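Local coordinates for glycosyl hydrolase family 62 protein (Coprinopsis cinerea, PDB 5B6T), which hydrolyses alpha-L-arabinofuranosidic bonds, probably releasing arabinose side groups from arabinoxylan, at residues Val98-Asn103 against Trp141-Val146; Arg122-Gly127 against Asn176-Pro181. One frame throughout, in Å; residues are numbered along the deposited sequence.

Contact 1. Residues Val98-Asn103 against Trp141-Val146. With GOL (glycerol), chain E.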
loop_
_atom_site.group_PDB
_atom_site.type_symbol
_atom_site.label_atom_id
_atom_site.label_comp_id
_atom_site.label_asym_id
_atom_site.label_seq_id
_atom_site.Cartn_x
_atom_site.Cartn_y
_atom_site.Cartn_z
ATOM N N VAL A 98 6.188 -0.749 8.217
ATOM C CA VAL A 98 5.959 0.674 8.201
ATOM C C VAL A 98 4.455 0.902 8.183
ATOM O O VAL A 98 3.716 0.161 7.524
ATOM C CB VAL A 98 6.659 1.304 6.979
ATOM C CG1 VAL A 98 6.217 2.745 6.749
ATOM C CG2 VAL A 98 8.148 1.225 7.163
ATOM N N TYR A 99 3.990 1.881 8.943
ATOM C CA TYR A 99 2.549 2.173 9.069
ATOM C C TYR A 99 2.381 3.556 9.711
ATOM O O TYR A 99 3.387 4.227 10.037
ATOM C CB TYR A 99 1.831 1.088 9.906
ATOM C CG TYR A 99 2.520 0.824 11.239
ATOM C CD1 TYR A 99 3.501 -0.142 11.344
ATOM C CD2 TYR A 99 2.146 1.499 12.399
ATOM C CE1 TYR A 99 4.148 -0.383 12.529
ATOM C CE2 TYR A 99 2.778 1.246 13.605
ATOM C CZ TYR A 99 3.774 0.285 13.673
ATOM O OH TYR A 99 4.449 0.032 14.858
ATOM N N GLN A 100 1.128 3.963 9.893
ATOM C CA GLN A 100 0.850 5.253 10.542
ATOM C C GLN A 100 0.198 5.015 11.895
ATOM O O GLN A 100 -0.562 4.060 12.097
ATOM C CB GLN A 100 -0.072 6.098 9.659
ATOM C CG GLN A 100 -1.493 5.558 9.554
ATOM C CD GLN A 100 -2.107 5.632 8.172
ATOM O OE1 GLN A 100 -1.435 5.533 7.160
ATOM N NE2 GLN A 100 -3.397 5.800 8.131
ATOM N N ASN A 101 0.511 5.891 12.835
ATOM C CA ASN A 101 -0.067 5.865 14.161
ATOM C C ASN A 101 -0.432 7.276 14.622
ATOM O O ASN A 101 -0.575 7.503 15.835
ATOM C CB ASN A 101 0.900 5.222 15.165
ATOM C CG ASN A 101 2.114 6.078 15.445
ATOM O OD1 ASN A 101 2.451 6.992 14.679
ATOM N ND2 ASN A 101 2.796 5.761 16.543
ATOM N N GLY A 102 -0.595 8.194 13.684
ATOM C CA GLY A 102 -0.629 9.643 13.963
ATOM C C GLY A 102 0.674 10.333 13.536
ATOM O O GLY A 102 0.698 11.540 13.185
ATOM N N ASN A 103 1.748 9.546 13.546
ATOM C CA ASN A 103 3.049 9.900 12.979
ATOM C C ASN A 103 3.363 8.845 11.895
ATOM O O ASN A 103 2.533 7.959 11.622
ATOM C CB ASN A 103 4.077 9.917 14.127
ATOM C CG ASN A 103 5.330 10.726 13.822
ATOM O OD1 ASN A 103 5.824 10.835 12.685
ATOM N ND2 ASN A 103 5.918 11.238 14.885
ATOM N N TRP A 141 -2.602 12.644 7.636
ATOM C CA TRP A 141 -1.279 12.199 7.267
ATOM C C TRP A 141 -1.245 10.670 7.254
ATOM O O TRP A 141 -1.272 10.022 8.323
ATOM C CB TRP A 141 -0.274 12.780 8.241
ATOM C CG TRP A 141 1.138 12.539 7.877
ATOM C CD1 TRP A 141 1.666 12.368 6.631
ATOM C CD2 TRP A 141 2.241 12.565 8.768
ATOM N NE1 TRP A 141 3.022 12.235 6.696
ATOM C CE2 TRP A 141 3.408 12.342 8.006
ATOM C CE3 TRP A 141 2.363 12.720 10.151
ATOM C CZ2 TRP A 141 4.665 12.282 8.586
ATOM C CZ3 TRP A 141 3.616 12.654 10.717
ATOM C CH2 TRP A 141 4.752 12.450 9.938
ATOM N N VAL A 142 -1.181 10.099 6.041
ATOM C CA VAL A 142 -1.442 8.690 5.850
ATOM C C VAL A 142 -0.519 8.051 4.819
ATOM O O VAL A 142 0.124 8.724 4.044
ATOM C CB VAL A 142 -2.927 8.431 5.448
ATOM C CG1 VAL A 142 -3.848 8.901 6.571
ATOM C CG2 VAL A 142 -3.307 9.018 4.084
ATOM N N ASP A 143 -0.492 6.715 4.867
ATOM C CA ASP A 143 0.014 5.859 3.777
ATOM C C ASP A 143 1.504 6.029 3.531
ATOM O O ASP A 143 1.953 6.560 2.497
ATOM C CB ASP A 143 -0.852 6.038 2.516
ATOM C CG ASP A 143 -2.303 5.715 2.782
ATOM O OD1 ASP A 143 -2.576 4.974 3.748
ATOM O OD2 ASP A 143 -3.192 6.157 2.022
ATOM N N MET A 144 2.240 5.566 4.527
ATOM C CA MET A 144 3.687 5.715 4.610
ATOM C C MET A 144 4.349 4.620 3.795
ATOM O O MET A 144 4.027 3.437 3.974
ATOM C CB MET A 144 4.114 5.594 6.080
ATOM C CG MET A 144 3.289 6.422 7.042
ATOM S SD MET A 144 3.403 8.182 6.707
ATOM C CE MET A 144 2.125 8.803 7.814
ATOM N N TRP A 145 5.291 5.011 2.934
ATOM C CA TRP A 145 5.933 4.066 2.021
ATOM C C TRP A 145 7.424 4.318 1.894
ATOM O O TRP A 145 7.840 5.436 1.514
ATOM C CB TRP A 145 5.255 4.176 0.649
ATOM C CG TRP A 145 5.822 3.233 -0.369
ATOM C CD1 TRP A 145 6.937 3.424 -1.155
ATOM C CD2 TRP A 145 5.300 1.963 -0.734
ATOM N NE1 TRP A 145 7.144 2.333 -1.934
ATOM C CE2 TRP A 145 6.145 1.423 -1.720
ATOM C CE3 TRP A 145 4.195 1.227 -0.326
ATOM C CZ2 TRP A 145 5.925 0.155 -2.285
ATOM C CZ3 TRP A 145 3.994 -0.016 -0.868
ATOM C CH2 TRP A 145 4.835 -0.531 -1.857
ATOM N N VAL A 146 8.225 3.290 2.156
ATOM C CA VAL A 146 9.680 3.330 2.007
ATOM C C VAL A 146 10.116 2.627 0.731
ATOM O O VAL A 146 9.638 1.546 0.404
ATOM C CB VAL A 146 10.377 2.682 3.236
ATOM C CG1 VAL A 146 11.872 2.479 2.977
ATOM C CG2 VAL A 146 10.132 3.478 4.504
HETATM C C1 GOL E . -5.375 4.277 5.017
HETATM O O1 GOL E . -4.579 5.385 5.425
HETATM C C2 GOL E . -6.738 4.649 5.480
HETATM O O2 GOL E . -7.573 4.876 4.323
HETATM C C3 GOL E . -7.151 3.610 6.511
HETATM O O3 GOL E . -7.667 2.429 5.913
HETATM O O HOH W 1 0.902 4.052 6.551
#

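Contact 2. Residues Arg122-Gly127 against Asn176-Pro181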
loop_
_atom_site.group_PDB
_atom_site.type_symbol
_atom_site.label_atom_id
_atom_site.label_comp_id
_atom_site.label_asym_id
_atom_site.label_seq_id
_atom_site.Cartn_x
_atom_site.Cartn_y
_atom_site.Cartn_z
ATOM N N ARG A 122 8.034 2.748 16.775
ATOM C CA ARG A 122 8.965 3.897 16.790
ATOM C C ARG A 122 8.573 4.813 15.631
ATOM O O ARG A 122 7.835 4.386 14.739
ATOM C CB ARG A 122 10.424 3.431 16.675
ATOM C CG ARG A 122 10.934 2.756 17.948
ATOM C CD ARG A 122 12.297 2.131 17.701
ATOM N NE ARG A 122 12.853 1.461 18.884
ATOM C CZ ARG A 122 14.077 1.650 19.392
ATOM N NH1 ARG A 122 14.942 2.497 18.831
ATOM N NH2 ARG A 122 14.444 0.964 20.477
ATOM N N THR A 123 9.010 6.067 15.648
ATOM C CA THR A 123 8.644 6.984 14.576
ATOM C C THR A 123 9.858 7.488 13.775
ATOM O O THR A 123 10.978 7.537 14.297
ATOM C CB THR A 123 7.826 8.166 15.080
ATOM O OG1 THR A 123 8.591 8.898 16.038
ATOM C CG2 THR A 123 6.528 7.697 15.714
ATOM N N PHE A 124 9.610 7.818 12.501
ATOM C CA PHE A 124 10.634 8.308 11.591
ATOM C C PHE A 124 10.883 9.814 11.768
ATOM O O PHE A 124 11.885 10.358 11.271
ATOM C CB PHE A 124 10.178 8.057 10.141
ATOM C CG PHE A 124 10.225 6.628 9.690
ATOM C CD1 PHE A 124 11.431 5.954 9.577
ATOM C CD2 PHE A 124 9.048 5.944 9.342
ATOM C CE1 PHE A 124 11.488 4.664 9.123
ATOM C CE2 PHE A 124 9.107 4.632 8.868
ATOM C CZ PHE A 124 10.331 3.996 8.770
ATOM N N TYR A 125 9.932 10.517 12.384
ATOM C CA TYR A 125 10.062 11.939 12.659
ATOM C C TYR A 125 9.653 12.194 14.105
ATOM O O TYR A 125 8.894 11.444 14.676
ATOM C CB TYR A 125 9.104 12.754 11.791
ATOM C CG TYR A 125 9.172 12.546 10.275
ATOM C CD1 TYR A 125 10.048 13.280 9.490
ATOM C CD2 TYR A 125 8.278 11.698 9.639
ATOM C CE1 TYR A 125 10.059 13.120 8.121
ATOM C CE2 TYR A 125 8.267 11.543 8.281
ATOM C CZ TYR A 125 9.135 12.252 7.519
ATOM O OH TYR A 125 9.095 12.112 6.146
ATOM N N SER A 126 10.069 13.325 14.651
ATOM C CA SER A 126 9.655 13.683 16.009
ATOM C C SER A 126 8.178 14.151 16.104
ATOM O O SER A 126 7.557 14.099 17.168
ATOM C CB SER A 126 10.650 14.712 16.586
ATOM O OG SER A 126 10.469 15.959 15.928
ATOM N N GLY A 127 7.593 14.540 14.979
ATOM C CA GLY A 127 6.209 14.969 14.899
ATOM C C GLY A 127 5.912 15.225 13.437
ATOM O O GLY A 127 6.768 15.008 12.602
ATOM N N ASN A 176 16.899 6.191 10.886
ATOM C CA ASN A 176 17.096 7.540 11.410
ATOM C C ASN A 176 17.508 8.510 10.315
ATOM O O ASN A 176 17.947 8.099 9.238
ATOM C CB ASN A 176 18.167 7.490 12.503
ATOM C CG ASN A 176 17.773 6.555 13.635
ATOM O OD1 ASN A 176 16.720 6.714 14.221
ATOM N ND2 ASN A 176 18.572 5.546 13.872
ATOM N N GLY A 177 17.342 9.785 10.591
ATOM C CA GLY A 177 17.865 10.846 9.751
ATOM C C GLY A 177 17.008 11.328 8.601
ATOM O O GLY A 177 17.474 12.124 7.803
ATOM N N PHE A 178 15.754 10.886 8.515
ATOM C CA PHE A 178 14.891 11.384 7.458
ATOM C C PHE A 178 14.762 12.885 7.535
ATOM O O PHE A 178 14.463 13.443 8.586
ATOM C CB PHE A 178 13.511 10.707 7.458
ATOM C CG PHE A 178 13.497 9.407 6.732
ATOM C CD1 PHE A 178 13.684 9.362 5.354
ATOM C CD2 PHE A 178 13.326 8.223 7.416
ATOM C CE1 PHE A 178 13.660 8.160 4.691
ATOM C CE2 PHE A 178 13.309 7.002 6.745
ATOM C CZ PHE A 178 13.477 6.968 5.384
ATOM N N ASN A 179 14.984 13.531 6.387
ATOM C CA ASN A 179 15.036 14.981 6.342
ATOM C C ASN A 179 13.666 15.599 6.199
ATOM O O ASN A 179 12.636 14.895 6.237
ATOM C CB ASN A 179 16.004 15.459 5.255
ATOM C CG ASN A 179 15.546 15.139 3.856
ATOM O OD1 ASN A 179 14.542 14.460 3.627
ATOM N ND2 ASN A 179 16.322 15.605 2.887
ATOM N N GLU A 180 13.618 16.921 6.063
ATOM C CA GLU A 180 12.341 17.580 5.890
ATOM C C GLU A 180 11.766 17.131 4.546
ATOM O O GLU A 180 12.455 17.145 3.534
ATOM C CB GLU A 180 12.503 19.107 5.904
ATOM C CG GLU A 180 11.185 19.882 5.738
ATOM C CD GLU A 180 10.228 19.840 6.945
ATOM O OE1 GLU A 180 10.631 19.264 8.015
ATOM O OE2 GLU A 180 9.073 20.401 6.820
ATOM N N PRO A 181 10.487 16.708 4.510
ATOM C CA PRO A 181 9.977 16.306 3.194
ATOM C C PRO A 181 9.897 17.433 2.177
ATOM O O PRO A 181 9.734 18.601 2.545
ATOM C CB PRO A 181 8.565 15.781 3.489
ATOM C CG PRO A 181 8.458 15.697 4.967
ATOM C CD PRO A 181 9.457 16.622 5.551
HETATM O O HOH W 2 13.533 6.003 14.743
HETATM O O HOH W 3 14.278 9.246 10.541
HETATM O O HOH W 4 13.330 12.636 11.023
#

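Contact 1. Residues Val98-Asn103 against Trp141-Val146
Gln100 and Asp143 meet where two neighbouring blades of the five-bladed beta-propeller of family 62 face each other. Strand 94-100 belongs to one blade, and strand 142-148 is an outermost strand of the next sheet. Strands 98-100 and 142-146 run nearly antiparallel, at 161°, but each keeps its own sheet, and side chains bridge the gap.

The polar part centres on the Gln100 amide. Its OE1 accepts from Asp143 N at 2.7 Å in an almost straight bond (178°), with the donor tilted from the carbonyl plane. A water 2.8 Å from the same OE1 accepts a bond from Met144 N. The chain of Gln100 is bent at chi2, which carries CD over toward Val142 and Asp143. NE2 donates to Tyr80 OH and, at 3.0 Å, to O1 of a glycerol that probably comes from the crystallisation liquor. That hydroxyl donates in turn to Asp143 OD1. Asp28 and Lys27 also bind the glycerol. Calcium and lead each lie about 6 Å from the Asp143 side chain.

The apolar part lies further along the strands. Val98 CG1 rests on Met144 CB at 3.6 Å. Val98 CG2 touches Val146 CG2, the two side chains crossing at about a right angle.

Aromatic packing completes the contact. Met144 CE lies over one face of the Trp141 ring, toward its rim, and also touches Gln100 CB. Trp141 NE1 is bonded to Ser157. Asn103 runs beside the indole, its amide plane turned 39° from the ring. Its ND2 is hydrogen-bonded to Tyr125 O, and OD1 comes within 3.4 Å of Trp141 CH2.

Contact 2. Residues Arg122-Gly127 against Asn176-Pro181
Phe178 packs on Phe124 and Tyr125 at the outer part of two adjacent propeller blades. Residues 122-127 hold the short outermost strand 122-123 of one blade and the loop after it. Residues 176-181 form the loop that leads into strand 182-186, the outermost strand of the next.

The Phe178 side chain starts at CB, 4.3 Å from Tyr125 CE1 and near the backbone Phe124 O. CG is set beside the backbone N (chi1 -84°), and the ring reaches Phe124. CD2 approaches Phe124 CD1, and CE2 comes to 3.6 Å from that atom and nearly as close to Phe124 CE1. The result is an offset edge-to-face pair. The edge of Phe178 is turned to the face of Phe124, with planes at 87° and centroids 5.4 Å apart. The side chains of Phe124 and Phe178 both touch Leu155. An alanine in place of Phe124 would probably leave the edge of Phe178 without its aromatic partner and open a gap beside Leu155.

Waters join the backbones. One donates to Phe124 O and accepts from Phe178 N; another donates to Phe124 O and to Phe178 O. Two bonds therefore grip the Phe124 carbonyl.

Tyr125 extends the contact along the loop. Asn179 O lies in the plane of its ring, at the edge, 3.7 Å from CE1. Tyr125 OH bonds to Ser167 OG and lies 3.8 Å from Pro181 CG.

Overall arrangement
From the N terminus the chain passes 98-103, 122-127, 141-146 and 176-181 in turn. Contact 1 closes a loop of 37 residues that includes helix 130-135. Contact 2 closes one of 48 residues, including strands 142-148, 152-158 and 163-170. The two loops cross, since each holds one segment of the other contact. Both tie the blade that runs from strand 82-89 to strand 122-123 to the blade that runs from strand 142-148 to strand 182-186. Contact 1 does so nearer the propeller centre, contact 2 further out, with centres 11 Å apart. They touch through Asn103 and Tyr125, and Trp141 CH2 packs 3.6 Å from Tyr125 CD2.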